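Local coordinates for protein endolysin (Clostridium phage phiCD27, PDB 3QAY) that probably cleaves the amide bond between N-acetylmuramic acid and L-alanine in the peptidoglycan of Clostridium difficile, as a zinc-dependent amidase, at residues N31-P36 with L161-I166; A39-K44 with L169-V174; V98-Y101 with G105-Y108; Y132-N135 with T140-L143. One frame throughout, in Å; residues are numbered along the deposited sequence.

Contact 1: residues N31-P36 with L161-I166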
# COMPACT_ATOMS: atom_id res chain seq x y z
N ASN A 31 7.46 0.18 3.86
CA ASN A 31 6.01 0.09 4.08
C ASN A 31 5.63 -0.28 5.52
O ASN A 31 4.58 0.14 6.00
CB ASN A 31 5.38 -0.86 3.06
CG ASN A 31 5.37 -0.27 1.64
OD1 ASN A 31 5.69 -0.96 0.67
ND2 ASN A 31 5.01 0.99 1.53
N LYS A 32 6.48 -1.03 6.20
CA LYS A 32 6.34 -1.25 7.64
C LYS A 32 6.38 0.09 8.40
O LYS A 32 5.66 0.29 9.38
CB LYS A 32 7.42 -2.22 8.15
CG LYS A 32 7.48 -2.41 9.66
CD LYS A 32 8.59 -3.38 10.06
CE LYS A 32 8.58 -3.65 11.56
NZ LYS A 32 9.65 -4.60 11.96
N SER A 33 7.23 1.00 7.94
CA SER A 33 7.35 2.35 8.52
C SER A 33 6.21 3.28 8.11
O SER A 33 5.70 4.03 8.93
CB SER A 33 8.69 2.99 8.15
OG SER A 33 9.75 2.37 8.85
N LEU A 34 5.82 3.24 6.84
CA LEU A 34 4.72 4.08 6.32
C LEU A 34 3.34 3.74 6.91
O LEU A 34 2.54 4.63 7.20
CB LEU A 34 4.64 3.95 4.80
CG LEU A 34 3.51 4.74 4.11
CD1 LEU A 34 3.66 6.22 4.41
CD2 LEU A 34 3.53 4.47 2.60
N ALA A 35 3.05 2.44 7.06
CA ALA A 35 1.71 1.97 7.43
C ALA A 35 1.11 2.69 8.66
O ALA A 35 -0.01 3.18 8.58
CB ALA A 35 1.72 0.45 7.65
N PRO A 36 1.86 2.76 9.78
CA PRO A 36 1.36 3.46 10.97
C PRO A 36 1.20 4.98 10.80
O PRO A 36 0.31 5.56 11.41
CB PRO A 36 2.41 3.15 12.03
CG PRO A 36 3.61 2.73 11.30
CD PRO A 36 3.13 2.08 10.05
N LEU A 161 9.37 14.22 0.78
CA LEU A 161 7.98 14.27 1.28
C LEU A 161 7.89 13.78 2.72
O LEU A 161 7.15 14.34 3.53
CB LEU A 161 7.05 13.42 0.42
CG LEU A 161 6.31 14.08 -0.74
CD1 LEU A 161 7.24 14.95 -1.55
CD2 LEU A 161 5.66 13.02 -1.60
N GLY A 162 8.64 12.73 3.02
CA GLY A 162 8.54 12.05 4.32
C GLY A 162 7.33 11.14 4.34
O GLY A 162 6.48 11.19 3.44
N HIS A 163 7.23 10.29 5.37
CA HIS A 163 6.10 9.36 5.47
C HIS A 163 4.77 10.11 5.52
O HIS A 163 3.78 9.68 4.92
CB HIS A 163 6.23 8.47 6.71
CG HIS A 163 7.48 7.65 6.74
ND1 HIS A 163 7.99 7.03 5.62
CD2 HIS A 163 8.32 7.33 7.75
CE1 HIS A 163 9.08 6.37 5.94
NE2 HIS A 163 9.30 6.53 7.23
N GLU A 164 4.76 11.24 6.22
CA GLU A 164 3.58 12.10 6.37
C GLU A 164 3.16 12.70 5.04
O GLU A 164 1.96 12.82 4.75
CB GLU A 164 3.92 13.21 7.36
CG GLU A 164 2.88 14.28 7.58
CD GLU A 164 3.36 15.26 8.62
OE1 GLU A 164 3.82 16.36 8.26
OE2 GLU A 164 3.32 14.88 9.81
N GLY A 165 4.14 13.10 4.24
CA GLY A 165 3.89 13.64 2.90
C GLY A 165 3.27 12.63 1.96
O GLY A 165 2.36 12.96 1.20
N ILE A 166 3.78 11.40 1.97
CA ILE A 166 3.21 10.31 1.18
C ILE A 166 1.82 9.95 1.70
O ILE A 166 0.88 9.80 0.92
CB ILE A 166 4.10 9.04 1.24
CG1 ILE A 166 5.39 9.25 0.46
CG2 ILE A 166 3.34 7.81 0.69
CD1 ILE A 166 5.28 8.94 -1.02
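H163 and I166 pack against S33 and L34 where helices 27-44 and 152-175 of the amidase alpha/beta fold cross. The short segments run the same general way at a crossing angle of -49°, their axes 9.4 Å apart at the closest, and they meet without any hydrogen bond between them. Along 161-166 the first residue to reach over is H163. Its imidazole leans obliquely on S33, with NE2 3.7 Å from S33 CB; the small serine side chain lets the ring come this close to the helix backbone. On the same side of helix 27-44 the ring also meets Y30, the two planes about 65° apart. Behind the ring, the backbone oxygen H163 O lies 3.5 Å from L34 CD1, a van der Waals touch by a methyl group. L34 can reach it because its CG stands anti to the backbone N (chi1 179°), which swings both methyls across although CB itself starts out along the flank of the helix.

One turn on, I166 closes the buried end. Branched at CB, it sets CG2 against L34, while its side chain also touches Y30 and F120. Leucine suits the opposing place because it also reaches L84 on central strand 80-87. L34 and I166 cross at roughly a right angle, with I166 CG2 against both leucine methyls, 3.9 Å from L34 CD2.

Contact 2: residues A39-K44 with L169-V174; sequences ADTFRK and LIVEGV. With PO4 (phosphate ion), chain G.
V171 points a methyl straight at the phenyl ring of F42: CG2 sits 3.7 Å above the ring plane, over its centre, in a CH-pi contact only 7° off the ring normal. The two side chains run antiparallel as they overlap, and V171 CG1 meets the ring as well, 3.9 Å from F42 CD1. V174 approaches differently. Coming at about a right angle, it lies at the ring edge, its CB in the plane and 3.9 Å from F42 CZ. One aromatic group thus serves two successive turns of helix 152-175, by face and by edge. T41 adds a methyl beside V171, CG2 to CG2 at 3.5 Å; with CG2 anti to the backbone N (chi1 -52° for OG1), its hydroxyl turns back to bond V37 O in its own helix.

The outer flank of helix 39-44 is polar. R43 NH1 makes a salt bridge to D40 OD1 at 2.9 Å, and NH2 gives a hydrogen bond of 2.7 Å to phosphate O2 and another to V49 O, while A39 CB lies against one guanidinium face. The anion probably comes from the crystallisation liquor. Charge is therefore kept to the flank, and the helix-helix joint itself is wholly apolar, held by shape and dispersion.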
# COMPACT_ATOMS: atom_id res chain seq x y z
N ALA A 39 -2.07 5.25 8.76
CA ALA A 39 -3.18 5.03 9.68
C ALA A 39 -3.52 6.28 10.49
O ALA A 39 -4.68 6.69 10.58
CB ALA A 39 -2.87 3.86 10.63
N ASP A 40 -2.49 6.90 11.08
CA ASP A 40 -2.67 8.10 11.89
C ASP A 40 -3.22 9.27 11.08
O ASP A 40 -3.99 10.09 11.60
CB ASP A 40 -1.34 8.51 12.54
CG ASP A 40 -0.98 7.66 13.75
OD1 ASP A 40 -1.85 6.91 14.25
OD2 ASP A 40 0.18 7.75 14.20
N THR A 41 -2.82 9.37 9.82
CA THR A 41 -3.33 10.42 8.94
C THR A 41 -4.83 10.22 8.69
O THR A 41 -5.60 11.19 8.75
CB THR A 41 -2.54 10.48 7.62
OG1 THR A 41 -1.14 10.57 7.92
CG2 THR A 41 -2.95 11.69 6.80
N PHE A 42 -5.25 8.98 8.46
CA PHE A 42 -6.68 8.66 8.37
C PHE A 42 -7.40 8.95 9.69
O PHE A 42 -8.50 9.49 9.68
CB PHE A 42 -6.91 7.19 8.00
CG PHE A 42 -6.85 6.91 6.53
CD1 PHE A 42 -7.83 7.40 5.68
CD2 PHE A 42 -5.84 6.11 6.00
CE1 PHE A 42 -7.79 7.14 4.33
CE2 PHE A 42 -5.79 5.83 4.65
CZ PHE A 42 -6.77 6.35 3.80
N ARG A 43 -6.77 8.59 10.80
CA ARG A 43 -7.40 8.73 12.12
C ARG A 43 -7.67 10.19 12.47
O ARG A 43 -8.71 10.50 13.06
CB ARG A 43 -6.54 8.07 13.20
CG ARG A 43 -6.53 6.55 13.12
CD ARG A 43 -5.64 5.95 14.20
NE ARG A 43 -5.54 4.49 14.04
CZ ARG A 43 -4.40 3.79 14.00
NH1 ARG A 43 -3.22 4.38 14.12
NH2 ARG A 43 -4.46 2.47 13.84
N LYS A 44 -6.75 11.07 12.09
CA LYS A 44 -6.92 12.51 12.27
C LYS A 44 -8.22 13.03 11.63
O LYS A 44 -8.83 13.97 12.13
CB LYS A 44 -5.72 13.27 11.71
CG LYS A 44 -5.64 14.74 12.13
CD LYS A 44 -4.30 15.37 11.76
CE LYS A 44 -4.06 16.67 12.52
NZ LYS A 44 -2.69 17.24 12.24
N LEU A 169 -1.03 12.42 0.76
CA LEU A 169 -1.48 12.31 -0.63
C LEU A 169 -2.42 11.12 -0.83
O LEU A 169 -3.44 11.23 -1.51
CB LEU A 169 -0.27 12.20 -1.58
CG LEU A 169 0.58 13.47 -1.73
CD1 LEU A 169 1.80 13.20 -2.63
CD2 LEU A 169 -0.25 14.61 -2.29
N ILE A 170 -2.09 10.00 -0.20
CA ILE A 170 -2.93 8.81 -0.25
C ILE A 170 -4.27 9.05 0.43
O ILE A 170 -5.31 8.66 -0.09
CB ILE A 170 -2.26 7.61 0.45
CG1 ILE A 170 -1.02 7.16 -0.34
CG2 ILE A 170 -3.26 6.47 0.61
CD1 ILE A 170 -0.21 6.06 0.34
N VAL A 171 -4.24 9.69 1.60
CA VAL A 171 -5.45 9.96 2.36
C VAL A 171 -6.36 10.96 1.62
O VAL A 171 -7.57 10.75 1.51
CB VAL A 171 -5.12 10.47 3.77
CG1 VAL A 171 -6.39 10.87 4.52
CG2 VAL A 171 -4.35 9.41 4.54
N GLU A 172 -5.77 12.04 1.11
CA GLU A 172 -6.54 13.01 0.32
C GLU A 172 -7.23 12.33 -0.86
O GLU A 172 -8.40 12.61 -1.15
CB GLU A 172 -5.65 14.15 -0.19
CG GLU A 172 -5.27 15.15 0.89
CD GLU A 172 -4.56 16.38 0.35
OE1 GLU A 172 -4.01 16.33 -0.77
OE2 GLU A 172 -4.55 17.40 1.06
N GLY A 173 -6.51 11.42 -1.52
CA GLY A 173 -7.04 10.65 -2.63
C GLY A 173 -8.20 9.76 -2.22
O GLY A 173 -9.26 9.81 -2.83
N VAL A 174 -7.99 8.93 -1.20
CA VAL A 174 -9.05 8.01 -0.74
C VAL A 174 -10.28 8.78 -0.28
O VAL A 174 -11.41 8.46 -0.66
CB VAL A 174 -8.53 7.08 0.37
CG1 VAL A 174 -9.66 6.31 1.03
CG2 VAL A 174 -7.48 6.12 -0.19
P PO4 G . -3.05 -0.62 14.69
O1 PO4 G . -1.84 -1.39 15.16
O2 PO4 G . -2.58 0.48 13.78
O3 PO4 G . -4.00 -1.55 13.98
O4 PO4 G . -3.78 -0.03 15.87

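Contact 3: residues V98-Y101 with G105-Y108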
# COMPACT_ATOMS: atom_id res chain seq x y z
N VAL A 98 -1.69 2.30 -8.88
CA VAL A 98 -2.61 1.68 -7.93
C VAL A 98 -3.43 0.58 -8.62
O VAL A 98 -4.08 0.83 -9.64
CB VAL A 98 -3.56 2.73 -7.28
CG1 VAL A 98 -4.57 2.05 -6.36
CG2 VAL A 98 -2.75 3.79 -6.51
N LEU A 99 -3.38 -0.63 -8.06
CA LEU A 99 -4.10 -1.77 -8.63
C LEU A 99 -5.45 -1.94 -7.94
O LEU A 99 -5.55 -1.77 -6.72
CB LEU A 99 -3.27 -3.05 -8.52
CG LEU A 99 -1.81 -2.92 -8.98
CD1 LEU A 99 -1.09 -4.27 -8.96
CD2 LEU A 99 -1.74 -2.30 -10.37
N TYR A 100 -6.48 -2.24 -8.72
CA TYR A 100 -7.84 -2.34 -8.20
C TYR A 100 -8.59 -3.51 -8.84
O TYR A 100 -8.12 -4.10 -9.82
CB TYR A 100 -8.59 -1.02 -8.43
CG TYR A 100 -8.88 -0.76 -9.89
CD1 TYR A 100 -10.04 -1.22 -10.48
CD2 TYR A 100 -7.97 -0.06 -10.67
CE1 TYR A 100 -10.30 -0.99 -11.82
CE2 TYR A 100 -8.22 0.19 -12.02
CZ TYR A 100 -9.40 -0.28 -12.58
OH TYR A 100 -9.65 -0.06 -13.91
N TYR A 101 -9.76 -3.81 -8.28
CA TYR A 101 -10.54 -4.99 -8.66
C TYR A 101 -11.92 -4.66 -9.23
O TYR A 101 -12.44 -5.41 -10.04
CB TYR A 101 -10.72 -5.91 -7.45
CG TYR A 101 -11.34 -7.26 -7.77
CD1 TYR A 101 -10.59 -8.25 -8.36
CD2 TYR A 101 -12.67 -7.52 -7.49
CE1 TYR A 101 -11.14 -9.48 -8.67
CE2 TYR A 101 -13.24 -8.75 -7.80
CZ TYR A 101 -12.46 -9.73 -8.39
OH TYR A 101 -12.99 -10.96 -8.70
N GLY A 105 -13.35 0.36 -6.48
CA GLY A 105 -11.91 0.41 -6.32
C GLY A 105 -11.24 1.34 -7.31
O GLY A 105 -10.30 2.04 -6.95
N LEU A 106 -11.72 1.36 -8.55
CA LEU A 106 -11.23 2.29 -9.57
C LEU A 106 -11.35 3.76 -9.13
O LEU A 106 -10.44 4.55 -9.39
CB LEU A 106 -11.95 2.07 -10.90
CG LEU A 106 -11.69 3.07 -12.03
CD1 LEU A 106 -10.22 3.07 -12.45
CD2 LEU A 106 -12.59 2.75 -13.21
N GLU A 107 -12.45 4.12 -8.47
CA GLU A 107 -12.64 5.51 -8.01
C GLU A 107 -11.52 5.92 -7.06
O GLU A 107 -10.88 6.95 -7.26
CB GLU A 107 -13.98 5.68 -7.30
CG GLU A 107 -15.20 5.53 -8.17
CD GLU A 107 -16.47 5.94 -7.44
OE1 GLU A 107 -17.21 5.06 -6.96
OE2 GLU A 107 -16.69 7.16 -7.32
N TYR A 108 -11.32 5.11 -6.03
CA TYR A 108 -10.21 5.30 -5.09
C TYR A 108 -8.87 5.35 -5.83
O TYR A 108 -8.09 6.29 -5.65
CB TYR A 108 -10.16 4.17 -4.06
CG TYR A 108 -11.28 4.18 -3.03
CD1 TYR A 108 -11.50 5.29 -2.22
CD2 TYR A 108 -12.09 3.07 -2.84
CE1 TYR A 108 -12.51 5.30 -1.26
CE2 TYR A 108 -13.11 3.07 -1.89
CZ TYR A 108 -13.31 4.19 -1.11
OH TYR A 108 -14.32 4.19 -0.17
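Y100 and L106 extend in the same direction, the leucine spread along one face of the phenol ring. L106 CB is 3.6 Å above the plane, offset toward the rim near CE1, which makes a CH-pi contact 21° off the ring normal. Farther out, L106 CD1 is 3.5 Å from Y100 CZ and equally near the phenol oxygen. Both conformations serve this overlap. The tyrosine CG stands between its backbone N and carbonyl carbon (chi1 68°), a placing that strands accept more readily than helices, and chi2 of 90° turns the ring broadside to the helix. L106 holds CG anti to its backbone N, which carries its chain outward alongside the ring.

G105 brings the two backbones together. Having no side chain, it lets Y100 CB settle 3.7 Å from G105 C, with the two CA atoms 5.3 Å apart. Its amide is hydrogen-bonded to S102 OG, in the turn between strand and helix.

The contact closes the first corner of a beta-alpha-beta crossover, from strand 96-100 through helix 103-116 to the parallel strand 122-127. Y100 fills this corner, touching A109 on the helix and A125 and L127 on the next strand.

Contact 4: residues Y132-N135 with T140-L143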
# COMPACT_ATOMS: atom_id res chain seq x y z
N TYR A 132 -4.63 -12.14 -5.18
CA TYR A 132 -5.47 -12.68 -4.12
C TYR A 132 -5.91 -11.62 -3.13
O TYR A 132 -7.01 -11.71 -2.58
CB TYR A 132 -4.76 -13.83 -3.38
CG TYR A 132 -3.64 -13.40 -2.45
CD1 TYR A 132 -3.90 -12.87 -1.19
CD2 TYR A 132 -2.31 -13.54 -2.84
CE1 TYR A 132 -2.86 -12.49 -0.35
CE2 TYR A 132 -1.27 -13.17 -2.01
CZ TYR A 132 -1.55 -12.65 -0.76
OH TYR A 132 -0.52 -12.27 0.07
N ILE A 133 -5.08 -10.61 -2.90
CA ILE A 133 -5.41 -9.58 -1.92
C ILE A 133 -6.60 -8.76 -2.42
O ILE A 133 -7.34 -8.19 -1.62
CB ILE A 133 -4.19 -8.68 -1.58
CG1 ILE A 133 -4.42 -7.95 -0.25
CG2 ILE A 133 -3.91 -7.68 -2.71
CD1 ILE A 133 -4.64 -8.86 0.94
N LEU A 134 -6.80 -8.75 -3.74
CA LEU A 134 -7.94 -8.09 -4.37
C LEU A 134 -9.12 -9.02 -4.65
O LEU A 134 -10.27 -8.64 -4.42
CB LEU A 134 -7.49 -7.44 -5.68
CG LEU A 134 -6.37 -6.41 -5.55
CD1 LEU A 134 -5.96 -5.89 -6.92
CD2 LEU A 134 -6.82 -5.27 -4.64
N ASN A 135 -8.87 -10.22 -5.15
CA ASN A 135 -9.96 -11.13 -5.52
C ASN A 135 -10.50 -12.01 -4.39
O ASN A 135 -11.49 -12.72 -4.59
CB ASN A 135 -9.59 -11.96 -6.76
CG ASN A 135 -8.54 -13.04 -6.48
OD1 ASN A 135 -8.52 -13.65 -5.42
ND2 ASN A 135 -7.70 -13.30 -7.48
N THR A 140 -14.05 -3.58 -0.65
CA THR A 140 -13.33 -2.91 -1.73
C THR A 140 -11.87 -2.82 -1.34
O THR A 140 -11.54 -2.47 -0.19
CB THR A 140 -13.89 -1.50 -1.97
OG1 THR A 140 -15.29 -1.60 -2.26
CG2 THR A 140 -13.18 -0.83 -3.14
N ALA A 141 -10.98 -3.14 -2.28
CA ALA A 141 -9.54 -3.14 -2.00
C ALA A 141 -8.76 -2.43 -3.09
O ALA A 141 -9.15 -2.45 -4.26
CB ALA A 141 -9.04 -4.55 -1.83
N VAL A 142 -7.65 -1.81 -2.69
CA VAL A 142 -6.67 -1.29 -3.63
C VAL A 142 -5.26 -1.67 -3.18
O VAL A 142 -4.98 -1.77 -1.99
CB VAL A 142 -6.78 0.24 -3.84
CG1 VAL A 142 -8.12 0.57 -4.47
CG2 VAL A 142 -6.60 0.99 -2.53
N LEU A 143 -4.39 -1.91 -4.15
CA LEU A 143 -3.00 -2.19 -3.86
C LEU A 143 -2.22 -1.00 -4.35
O LEU A 143 -2.22 -0.69 -5.55
CB LEU A 143 -2.58 -3.47 -4.57
CG LEU A 143 -1.19 -4.02 -4.29
CD1 LEU A 143 -1.08 -5.45 -4.79
CD2 LEU A 143 -0.09 -3.16 -4.91
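The carbonyl oxygen of I133 lies 4.0 Å from A141 CB and accepts a hydrogen bond from S137 OG, which also bonds weakly to L134 O. The serine hydroxyl thus meets two carbonyls of the short helix 132-135, the second only weakly, in the turn that leads back to the strand. No hydrogen bond crosses the contact; methyl groups do the touching, against one another and against backbone atoms. L134 supplies the main touch: its CD2 lies 3.7 Å from A141 CB and equally close to A141 O, spanning the strand backbone as far as the amides of V142 and L143. The reach comes from its torsions. CG stands anti to the carbonyl carbon (chi1 -59°) and the chain then extends (chi2 177°), which brings the methyl over the strand.

Alanine suits the middle of this surface because its single methyl fills the place under both I133 and L134 and keeps helix and strand close, with L134 CA 5.7 Å from A141 CA. Two residues along, L143 projects from the same face of the strand. It crosses I133 at about a right angle, its CD1 4.2 Å from I133 CG2, a looser touch between branched chains.

Helix 132-135 therefore rests on one face of the sheet. Strand 140-148 runs parallel to strand 80-87 on one side and antiparallel to strand 96-100 on the other: I133 and A141 both touch L81, while L143 reaches H85, a zinc ligand, and L99. V142 turns to the other face, against V98, and Y132 meets helix 64-75.

How the contacts relate
Contacts 1 and 2 are successive stages of one helix pair, their centres 11 Å apart and joined along helix 152-175 by L161 CD2 against L169 CD1 at 4.0 Å. Contacts 3 and 4 are joined through the sheet: their centres are 8 Å apart, and L99 N is 2.8 Å from L143 O, probably a hydrogen bond between neighbouring strands. Contact 2 also touches contact 3, where V174 O meets Y108 CE1. Contacts 1 and 4 flank the zinc site of H10, E27 and H85: the side chain of L143 is about 6 Å from the zinc ion and that of L34 about 12 Å, with the contact centres 20 Å apart.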